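Local coordinates for integron cassette protein VCH_CASS2 (Vibrio cholerae, PDB 3GK6) that is of unknown cellular role but belongs to the effector-binding proteins carried by integron cassettes and probably binds cationic, drug-like compounds, at residues 147-153 / 166-170; 22-28 / 112-118; 62-68 / 96-102. One frame throughout, in Å; residues are numbered along the deposited sequence. Where two conformers were deposited one is given.

Contact 1 (147-153 / 166-170); sequences KRAYTTD and SIAVR
Asp153 reaches across to the backbone of Ala168: its OD1 accepts the Ala168 N-H at 2.8 Å, nearly along the carboxylate C-O axis. With chi1 at -54°, CG sits beside the Asp153 nitrogen, and this carries the carboxylate over to Ile167 and Ala168. Two backbone bonds flank the Arg148–Val169 pair, a single bridge: Lys147 O accepts from Arg170 N at 2.9 Å, and Ala149 N donates to Ala168 O at 2.9 Å. A water fills in between, donating to Asp153 OD1 at 2.6 Å and to Ala168 O at 2.8 Å while accepting from Tyr150 N, so each of these oxygens holds two partners.

The next shell steadies the carboxylate. Arg148 NH2 forms a salt bridge with Asp153 OD2 at 2.7 Å, lying above the carboxylate plane, and Tyr150 CE1 lies over the centre of the guanidinium, 3.5 Å above it. The Arg148 chain also grazes Ile167 CG2. At the C-terminus, Arg170 is poorly ordered; its guanidinium has Arg148 O over one face and Lys147 CB at its edge.

The contact lies at the open end of the hairpin formed by strands 152-156 and 162-168. Helix 126-139 covers Ile167 and Val169 through Phe139, and Tyr115 of strand 106-121 packs against Ala168.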
loop_
_atom_site.group_PDB
_atom_site.type_symbol
_atom_site.label_atom_id
_atom_site.label_comp_id
_atom_site.label_asym_id
_atom_site.label_seq_id
_atom_site.Cartn_x
_atom_site.Cartn_y
_atom_site.Cartn_z
ATOM N N LYS A 147 11.875 7.034 12.526
ATOM C CA LYS A 147 11.749 7.989 11.435
ATOM C C LYS A 147 11.489 7.256 10.127
ATOM O O LYS A 147 12.092 6.213 9.856
ATOM C CB LYS A 147 13.022 8.826 11.305
ATOM C CG LYS A 147 13.402 9.566 12.571
ATOM C CD LYS A 147 12.308 10.527 12.995
ATOM C CE LYS A 147 12.620 11.136 14.351
ATOM N NZ LYS A 147 14.025 11.629 14.419
ATOM N N ARG A 148 10.598 7.812 9.314
ATOM C CA ARG A 148 10.251 7.187 8.045
ATOM C C ARG A 148 11.382 7.274 7.036
ATOM O O ARG A 148 12.094 8.278 6.960
ATOM C CB ARG A 148 8.972 7.790 7.479
ATOM C CG ARG A 148 7.754 7.361 8.253
ATOM C CD ARG A 148 6.504 7.861 7.614
ATOM N NE ARG A 148 6.262 7.278 6.300
ATOM C CZ ARG A 148 5.285 7.689 5.503
ATOM N NH1 ARG A 148 4.495 8.671 5.909
ATOM N NH2 ARG A 148 5.095 7.135 4.320
ATOM N N ALA A 149 11.549 6.207 6.265
ATOM C CA ALA A 149 12.614 6.155 5.275
ATOM C C ALA A 149 12.178 6.763 3.939
ATOM O O ALA A 149 13.017 7.177 3.135
ATOM C CB ALA A 149 13.081 4.718 5.086
ATOM N N TYR A 150 10.864 6.809 3.705
ATOM C CA TYR A 150 10.323 7.300 2.436
ATOM C C TYR A 150 11.010 6.619 1.251
ATOM O O TYR A 150 11.434 7.265 0.286
ATOM C CB TYR A 150 10.419 8.827 2.329
ATOM C CG TYR A 150 9.544 9.554 3.327
ATOM C CD1 TYR A 150 8.150 9.553 3.204
ATOM C CD2 TYR A 150 10.102 10.239 4.394
ATOM C CE1 TYR A 150 7.350 10.210 4.117
ATOM C CE2 TYR A 150 9.309 10.900 5.309
ATOM C CZ TYR A 150 7.936 10.886 5.165
ATOM O OH TYR A 150 7.156 11.550 6.079
ATOM N N THR A 151 11.104 5.300 1.352
ATOM C CA THR A 151 11.623 4.455 0.294
ATOM C C THR A 151 10.437 3.751 -0.353
ATOM O O THR A 151 9.882 4.222 -1.348
ATOM C CB THR A 151 12.571 3.396 0.867
ATOM O OG1 THR A 151 12.043 2.923 2.115
ATOM C CG2 THR A 151 13.934 3.997 1.130
ATOM N N THR A 152 10.063 2.618 0.220
ATOM C CA THR A 152 8.826 1.949 -0.157
ATOM C C THR A 152 8.015 1.469 1.049
ATOM O O THR A 152 8.510 0.705 1.877
ATOM C CB THR A 152 9.069 0.788 -1.127
ATOM O OG1 THR A 152 9.709 1.296 -2.307
ATOM C CG2 THR A 152 7.741 0.153 -1.515
ATOM N N ASP A 153 6.772 1.951 1.134
ATOM C CA ASP A 153 5.816 1.529 2.147
ATOM C C ASP A 153 4.736 0.709 1.447
ATOM O O ASP A 153 4.548 0.836 0.236
ATOM C CB ASP A 153 5.171 2.764 2.798
ATOM C CG ASP A 153 6.201 3.740 3.353
ATOM O OD1 ASP A 153 7.150 3.285 4.035
ATOM O OD2 ASP A 153 6.055 4.963 3.115
ATOM N N SER A 166 2.836 -1.560 6.231
ATOM C CA SER A 166 4.234 -1.683 6.630
ATOM C C SER A 166 4.954 -0.420 6.176
ATOM O O SER A 166 4.996 -0.114 4.989
ATOM C CB SER A 166 4.879 -2.923 5.979
ATOM O OG SER A 166 4.340 -4.140 6.504
ATOM N N ILE A 167 5.497 0.314 7.135
ATOM C CA ILE A 167 6.177 1.562 6.864
ATOM C C ILE A 167 7.681 1.365 7.015
ATOM O O ILE A 167 8.148 0.940 8.075
ATOM C CB ILE A 167 5.737 2.645 7.854
ATOM C CG1 ILE A 167 4.209 2.809 7.811
ATOM C CG2 ILE A 167 6.426 3.962 7.535
ATOM C CD1 ILE A 167 3.677 3.269 6.460
ATOM N N ALA A 168 8.428 1.671 5.958
ATOM C CA ALA A 168 9.885 1.581 6.019
ATOM C C ALA A 168 10.444 2.630 6.969
ATOM O O ALA A 168 10.107 3.814 6.862
ATOM C CB ALA A 168 10.477 1.759 4.632
ATOM N N VAL A 169 11.303 2.202 7.893
ATOM C CA VAL A 169 11.913 3.138 8.843
ATOM C C VAL A 169 13.437 3.085 8.822
ATOM O O VAL A 169 14.023 2.053 8.514
ATOM C CB VAL A 169 11.387 2.946 10.287
ATOM C CG1 VAL A 169 9.876 3.187 10.335
ATOM C CG2 VAL A 169 11.735 1.564 10.824
ATOM N N ARG A 170 14.056 4.218 9.140
ATOM C CA ARG A 170 15.511 4.353 9.165
ATOM C C ARG A 170 16.087 3.723 10.425
ATOM O O ARG A 170 15.349 3.351 11.338
ATOM C CB ARG A 170 15.902 5.835 9.076
ATOM C CG ARG A 170 15.273 6.556 7.884
ATOM C CD ARG A 170 15.852 7.947 7.657
ATOM N NE ARG A 170 15.288 8.942 8.565
ATOM C CZ ARG A 170 15.360 10.255 8.370
ATOM N NH1 ARG A 170 15.966 10.734 7.293
ATOM N NH2 ARG A 170 14.821 11.092 9.248
ATOM O OXT ARG A 170 17.303 3.565 10.563
HETATM O O HOH W 1 13.733 4.938 12.768
HETATM O O HOH W 2 8.633 5.238 4.982
#

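Contact 2 (22-28 / 112-118); sequences MNISEIN and SGKYVTF
Ile27 and Tyr115 meet on the sheet face they share with Ser25 and Thr117, their side chains crossing at about a right angle. From Ile27, CB comes within 3.7 Å of Tyr115 CD2, approaching the ring obliquely. CG1 stays alongside the same ring carbon. An extended chi2 (-179°) holds CD1 near the root of the ring, 3.8 Å from Tyr115 CG. The same methyl lies 3.9 Å from Thr117 OG1. That hydroxyl is hydrogen-bonded to Ser166 OG on the next strand.

The backbones of strands 22-27 and 113-118 pair antiparallel. Asn23–Thr117, Ser25–Tyr115 and Ile27–Gly113 are hydrogen-bonded pairs, with two bonds each. One water joins both strands: it donates to Asn23 O and Tyr115 O, and lies 2.7 Å from Ser25 OG and 2.6 Å from Thr117 OG1, hydrogen-bonded to both hydroxyls.

On the opposite face, Met22, modelled as selenomethionine, lays CG over the centre of the Phe118 ring at 3.5 Å from its centroid, a CH-pi contact. SE lies obliquely beside the ring in a Met-aromatic contact, though its very short approach to Val116 CG1 is doubtful. Farther along, the Ile24 CD1 methyl rests 3.8 Å from Lys114 CD, and Glu26 OE2 lies beside the aliphatic part of the same lysine.

Backbone bonding therefore sets the register, while apolar contacts form on both faces, beside the water-bound hydroxyls on one and the Glu26–Lys114 pair on the other. Glu26 and Lys114 add at most a longer-range attraction, since their charged atoms do not touch.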
loop_
_atom_site.group_PDB
_atom_site.type_symbol
_atom_site.label_atom_id
_atom_site.label_comp_id
_atom_site.label_asym_id
_atom_site.label_seq_id
_atom_site.Cartn_x
_atom_site.Cartn_y
_atom_site.Cartn_z
HETATM N N MSE A 22 0.810 -2.586 16.498
HETATM C CA MSE A 22 1.958 -2.295 15.648
HETATM C C MSE A 22 3.159 -3.128 16.094
HETATM O O MSE A 22 3.315 -3.404 17.287
HETATM C CB MSE A 22 2.278 -0.802 15.744
HETATM C CG MSE A 22 3.351 -0.316 14.811
HETATM SE SE MSE A 22 4.186 1.330 15.478
HETATM C CE MSE A 22 4.610 0.689 17.276
ATOM N N ASN A 23 4.007 -3.534 15.151
ATOM C CA ASN A 23 5.172 -4.344 15.493
ATOM C C ASN A 23 6.327 -3.938 14.600
ATOM O O ASN A 23 6.153 -3.777 13.395
ATOM C CB ASN A 23 4.861 -5.832 15.313
ATOM C CG ASN A 23 5.861 -6.744 16.033
ATOM O OD1 ASN A 23 6.294 -7.759 15.477
ATOM N ND2 ASN A 23 6.231 -6.385 17.257
ATOM N N ILE A 24 7.497 -3.758 15.196
ATOM C CA ILE A 24 8.692 -3.506 14.406
ATOM C C ILE A 24 9.269 -4.845 13.990
ATOM O O ILE A 24 9.345 -5.771 14.799
ATOM C CB ILE A 24 9.742 -2.686 15.194
ATOM C CG1 ILE A 24 10.901 -2.290 14.279
ATOM C CG2 ILE A 24 10.259 -3.470 16.387
ATOM C CD1 ILE A 24 11.702 -1.134 14.800
ATOM N N SER A 25 9.651 -4.970 12.724
ATOM C CA SER A 25 10.297 -6.195 12.285
ATOM C C SER A 25 11.110 -6.033 11.008
ATOM O O SER A 25 10.965 -5.054 10.264
ATOM C CB SER A 25 9.274 -7.304 12.066
ATOM O OG SER A 25 8.606 -7.113 10.825
ATOM N N GLU A 26 11.947 -7.034 10.765
ATOM C CA GLU A 26 12.671 -7.173 9.511
ATOM C C GLU A 26 11.781 -7.909 8.517
ATOM O O GLU A 26 11.224 -8.948 8.835
ATOM C CB GLU A 26 13.964 -7.967 9.747
ATOM C CG GLU A 26 15.123 -7.109 10.297
ATOM C CD GLU A 26 14.816 -6.459 11.633
ATOM O OE1 GLU A 26 14.648 -7.189 12.634
ATOM O OE2 GLU A 26 14.758 -5.211 11.690
ATOM N N ILE A 27 11.643 -7.371 7.312
ATOM C CA ILE A 27 10.822 -8.015 6.294
ATOM C C ILE A 27 11.644 -8.376 5.073
ATOM O O ILE A 27 12.475 -7.588 4.610
ATOM C CB ILE A 27 9.639 -7.108 5.866
ATOM C CG1 ILE A 27 8.694 -6.883 7.045
ATOM C CG2 ILE A 27 8.873 -7.732 4.705
ATOM C CD1 ILE A 27 7.475 -5.999 6.705
ATOM N N ASN A 28 11.424 -9.579 4.556
ATOM C CA ASN A 28 12.096 -10.000 3.336
ATOM C C ASN A 28 11.492 -9.336 2.123
ATOM O O ASN A 28 10.274 -9.264 2.007
ATOM C CB ASN A 28 12.004 -11.509 3.162
ATOM C CG ASN A 28 13.350 -12.164 3.171
ATOM O OD1 ASN A 28 14.176 -11.921 2.286
ATOM N ND2 ASN A 28 13.593 -12.993 4.170
ATOM N N SER A 112 14.229 -5.794 1.078
ATOM C CA SER A 112 14.262 -6.226 2.462
ATOM C C SER A 112 14.640 -5.025 3.317
ATOM O O SER A 112 15.422 -4.170 2.891
ATOM C CB SER A 112 15.304 -7.337 2.656
ATOM O OG SER A 112 15.055 -8.405 1.774
ATOM N N GLY A 113 14.118 -4.970 4.535
ATOM C CA GLY A 113 14.471 -3.886 5.431
ATOM C C GLY A 113 13.714 -3.900 6.739
ATOM O O GLY A 113 12.995 -4.851 7.039
ATOM N N LYS A 114 13.895 -2.837 7.517
ATOM C CA LYS A 114 13.229 -2.701 8.795
ATOM C C LYS A 114 11.955 -1.894 8.610
ATOM O O LYS A 114 11.968 -0.809 8.030
ATOM C CB LYS A 114 14.132 -2.018 9.822
ATOM C CG LYS A 114 13.520 -1.987 11.211
ATOM C CD LYS A 114 14.554 -1.793 12.304
ATOM C CE LYS A 114 15.029 -0.363 12.397
ATOM N NZ LYS A 114 15.941 -0.176 13.577
ATOM N N TYR A 115 10.859 -2.448 9.096
ATOM C CA TYR A 115 9.561 -1.820 8.959
ATOM C C TYR A 115 8.849 -1.785 10.301
ATOM O O TYR A 115 9.097 -2.616 11.171
ATOM C CB TYR A 115 8.686 -2.630 8.015
ATOM C CG TYR A 115 9.122 -2.616 6.578
ATOM C CD1 TYR A 115 8.503 -1.779 5.651
ATOM C CD2 TYR A 115 10.133 -3.450 6.142
ATOM C CE1 TYR A 115 8.896 -1.779 4.328
ATOM C CE2 TYR A 115 10.534 -3.458 4.830
ATOM C CZ TYR A 115 9.920 -2.630 3.927
ATOM O OH TYR A 115 10.337 -2.669 2.618
ATOM N N VAL A 116 7.963 -0.811 10.440
ATOM C CA VAL A 116 6.949 -0.816 11.483
ATOM C C VAL A 116 5.643 -1.197 10.796
ATOM O O VAL A 116 5.225 -0.531 9.851
ATOM C CB VAL A 116 6.818 0.575 12.116
ATOM C CG1 VAL A 116 5.682 0.594 13.052
ATOM C CG2 VAL A 116 8.126 0.940 12.851
ATOM N N THR A 117 5.021 -2.281 11.249
ATOM C CA THR A 117 3.814 -2.786 10.602
ATOM C C THR A 117 2.600 -2.633 11.516
ATOM O O THR A 117 2.643 -2.988 12.697
ATOM C CB THR A 117 3.978 -4.262 10.168
ATOM O OG1 THR A 117 5.050 -4.374 9.219
ATOM C CG2 THR A 117 2.691 -4.797 9.537
ATOM N N PHE A 118 1.527 -2.099 10.946
ATOM C CA PHE A 118 0.276 -1.899 11.662
ATOM C C PHE A 118 -0.728 -2.871 11.075
ATOM O O PHE A 118 -0.705 -3.153 9.871
ATOM C CB PHE A 118 -0.236 -0.465 11.447
ATOM C CG PHE A 118 0.695 0.606 11.966
ATOM C CD1 PHE A 118 1.868 0.914 11.291
ATOM C CD2 PHE A 118 0.388 1.314 13.115
ATOM C CE1 PHE A 118 2.723 1.904 11.760
ATOM C CE2 PHE A 118 1.243 2.307 13.591
ATOM C CZ PHE A 118 2.408 2.600 12.908
HETATM O O HOH W 3 7.094 -4.904 10.727
#

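Contact 3 (62-68 / 96-102); sequences NAAPKLT and TLSPQLL
Leu97 and Leu67 make the centre of an apolar cluster, crossing at a slant with Leu67 CD2 3.9 Å from Leu97 CG. Leu97 CD1 continues to Ala63 CB, which also meets Leu102 CD2 at 3.8 Å. The other branch of Leu102, CD1, presses on the backbone at 3.3 Å from Asn62 O. Leu102 has CG anti to its own nitrogen (chi1 -174°), and its two methyls divide between Asn62 and Ala63.

Contacts of mixed character lie at the margin. Lys66 slides past Leu101 in the opposite direction, bringing its methylene CD to 3.1 Å from Leu101 O.

Polar links between the segments run through water. One molecule donates to Lys66 O at 2.8 Å and is hydrogen-bonded to Thr96 OG1 at 2.7 Å; that hydroxyl also bonds Ser71 OG. Within 62-68, the 3-10 turn is held by Lys66 N to Ala63 O and Leu67 N to Ala64 O.

Phe59 of helix 52-62 packs on both Leu67 and Leu97, and Phe35 of strand 18-39 on Leu102. With no direct hydrogen bond across the contact, the two loops are held chiefly by apolar packing, with a water bridging them at one end.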
loop_
_atom_site.group_PDB
_atom_site.type_symbol
_atom_site.label_atom_id
_atom_site.label_comp_id
_atom_site.label_asym_id
_atom_site.label_seq_id
_atom_site.Cartn_x
_atom_site.Cartn_y
_atom_site.Cartn_z
ATOM N N ASN A 62 -8.785 -5.026 -14.883
ATOM C CA ASN A 62 -7.769 -5.582 -15.767
ATOM C C ASN A 62 -6.895 -6.681 -15.161
ATOM O O ASN A 62 -6.407 -7.555 -15.883
ATOM C CB ASN A 62 -6.880 -4.457 -16.305
ATOM C CG ASN A 62 -7.634 -3.492 -17.200
ATOM O OD1 ASN A 62 -8.081 -3.855 -18.285
ATOM N ND2 ASN A 62 -7.773 -2.249 -16.750
ATOM N N ALA A 63 -6.706 -6.639 -13.845
ATOM C CA ALA A 63 -5.722 -7.493 -13.180
ATOM C C ALA A 63 -6.322 -8.606 -12.325
ATOM O O ALA A 63 -5.802 -9.714 -12.296
ATOM C CB ALA A 63 -4.773 -6.646 -12.338
ATOM N N ALA A 64 -7.404 -8.314 -11.619
ATOM C CA ALA A 64 -8.000 -9.311 -10.736
ATOM C C ALA A 64 -8.364 -10.631 -11.435
ATOM O O ALA A 64 -8.134 -11.702 -10.877
ATOM C CB ALA A 64 -9.204 -8.734 -9.988
ATOM N N PRO A 65 -8.922 -10.567 -12.659
ATOM C CA PRO A 65 -9.305 -11.830 -13.303
ATOM C C PRO A 65 -8.110 -12.754 -13.552
ATOM O O PRO A 65 -8.293 -13.945 -13.801
ATOM C CB PRO A 65 -9.916 -11.377 -14.638
ATOM C CG PRO A 65 -10.338 -9.961 -14.404
ATOM C CD PRO A 65 -9.313 -9.396 -13.465
ATOM N N LYS A 66 -6.903 -12.204 -13.476
ATOM C CA LYS A 66 -5.687 -12.962 -13.745
ATOM C C LYS A 66 -4.994 -13.476 -12.482
ATOM O O LYS A 66 -3.961 -14.142 -12.567
ATOM C CB LYS A 66 -4.716 -12.110 -14.565
ATOM C CG LYS A 66 -5.191 -11.852 -15.982
ATOM C CD LYS A 66 -4.287 -10.879 -16.713
ATOM C CE LYS A 66 -4.768 -10.656 -18.139
ATOM N NZ LYS A 66 -6.202 -10.238 -18.189
ATOM N N LEU A 67 -5.552 -13.165 -11.315
ATOM C CA LEU A 67 -4.959 -13.596 -10.051
ATOM C C LEU A 67 -5.284 -15.052 -9.735
ATOM O O LEU A 67 -6.216 -15.628 -10.296
ATOM C CB LEU A 67 -5.433 -12.703 -8.900
ATOM C CG LEU A 67 -5.137 -11.213 -9.047
ATOM C CD1 LEU A 67 -5.804 -10.406 -7.927
ATOM C CD2 LEU A 67 -3.633 -10.972 -9.075
ATOM N N THR A 68 -4.505 -15.643 -8.833
ATOM C CA THR A 68 -4.766 -16.998 -8.362
ATOM C C THR A 68 -5.154 -16.945 -6.893
ATOM O O THR A 68 -5.178 -15.870 -6.297
ATOM C CB THR A 68 -3.537 -17.907 -8.530
ATOM O OG1 THR A 68 -2.461 -17.417 -7.721
ATOM C CG2 THR A 68 -3.097 -17.944 -9.983
ATOM N N THR A 96 2.032 -12.317 -8.129
ATOM C CA THR A 96 1.947 -13.325 -9.186
ATOM C C THR A 96 1.769 -12.737 -10.588
ATOM O O THR A 96 1.958 -13.429 -11.581
ATOM C CB THR A 96 0.821 -14.347 -8.930
ATOM O OG1 THR A 96 -0.448 -13.685 -8.964
ATOM C CG2 THR A 96 1.014 -15.034 -7.579
ATOM N N LEU A 97 1.397 -11.467 -10.670
ATOM C CA LEU A 97 1.295 -10.813 -11.967
ATOM C C LEU A 97 2.685 -10.614 -12.552
ATOM O O LEU A 97 3.672 -10.627 -11.822
ATOM C CB LEU A 97 0.575 -9.472 -11.829
ATOM C CG LEU A 97 -0.884 -9.598 -11.404
ATOM C CD1 LEU A 97 -1.439 -8.232 -11.031
ATOM C CD2 LEU A 97 -1.725 -10.248 -12.513
ATOM N N SER A 98 2.757 -10.455 -13.872
ATOM C CA SER A 98 4.007 -10.142 -14.558
ATOM C C SER A 98 3.732 -9.123 -15.666
ATOM O O SER A 98 2.653 -9.128 -16.254
ATOM C CB SER A 98 4.660 -11.412 -15.128
ATOM O OG SER A 98 3.740 -12.184 -15.879
ATOM N N PRO A 99 4.707 -8.240 -15.948
ATOM C CA PRO A 99 4.504 -7.115 -16.872
ATOM C C PRO A 99 4.184 -7.545 -18.306
ATOM O O PRO A 99 4.145 -6.701 -19.202
ATOM C CB PRO A 99 5.845 -6.368 -16.829
ATOM C CG PRO A 99 6.533 -6.850 -15.603
ATOM C CD PRO A 99 6.070 -8.257 -15.391
ATOM N N GLN A 100 3.955 -8.836 -18.519
ATOM C CA GLN A 100 3.565 -9.325 -19.832
ATOM C C GLN A 100 2.500 -10.417 -19.759
ATOM O O GLN A 100 2.224 -11.101 -20.740
ATOM C CB GLN A 100 4.789 -9.774 -20.627
ATOM C CG GLN A 100 5.601 -8.605 -21.164
ATOM C CD GLN A 100 6.943 -9.028 -21.720
ATOM O OE1 GLN A 100 7.526 -10.016 -21.275
ATOM N NE2 GLN A 100 7.444 -8.277 -22.696
ATOM N N LEU A 101 1.916 -10.576 -18.578
ATOM C CA LEU A 101 0.636 -11.257 -18.446
ATOM C C LEU A 101 -0.414 -10.164 -18.253
ATOM O O LEU A 101 -1.605 -10.444 -18.120
ATOM C CB LEU A 101 0.640 -12.227 -17.258
ATOM C CG LEU A 101 -0.679 -12.926 -16.897
ATOM C CD1 LEU A 101 -1.041 -14.001 -17.918
ATOM C CD2 LEU A 101 -0.629 -13.513 -15.488
ATOM N N LEU A 102 0.049 -8.912 -18.266
ATOM C CA LEU A 102 -0.789 -7.749 -17.970
ATOM C C LEU A 102 -0.253 -6.474 -18.637
ATOM O O LEU A 102 0.824 -5.994 -18.287
ATOM C CB LEU A 102 -0.853 -7.542 -16.453
ATOM C CG LEU A 102 -1.789 -6.455 -15.929
ATOM C CD1 LEU A 102 -3.225 -6.785 -16.284
ATOM C CD2 LEU A 102 -1.625 -6.303 -14.415
HETATM O O HOH W 4 -1.450 -14.026 -11.426
#

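In the fold
Along the chain, contact 3 falls within the long excursion between the two strands paired in contact 2, and contact 1 follows both. Contacts 1 and 2 lie on the same side of the chain's centre, their centres about 9 Å apart, and share the closed antiparallel barrel: strand 162-168 lies next to 106-121, which pairs in turn with 18-39. They touch directly, for instance where Ile167 N meets Val116 O. Contact 3 lies about 27 Å from both, centre to centre, and on the opposite side of the chain's centre from contact 1; it joins loops beside helix 52-62. A polyether, probably from the crystallisation liquor, sits about 5 Å from the Leu67 side chain, possibly marking a pocket at that end.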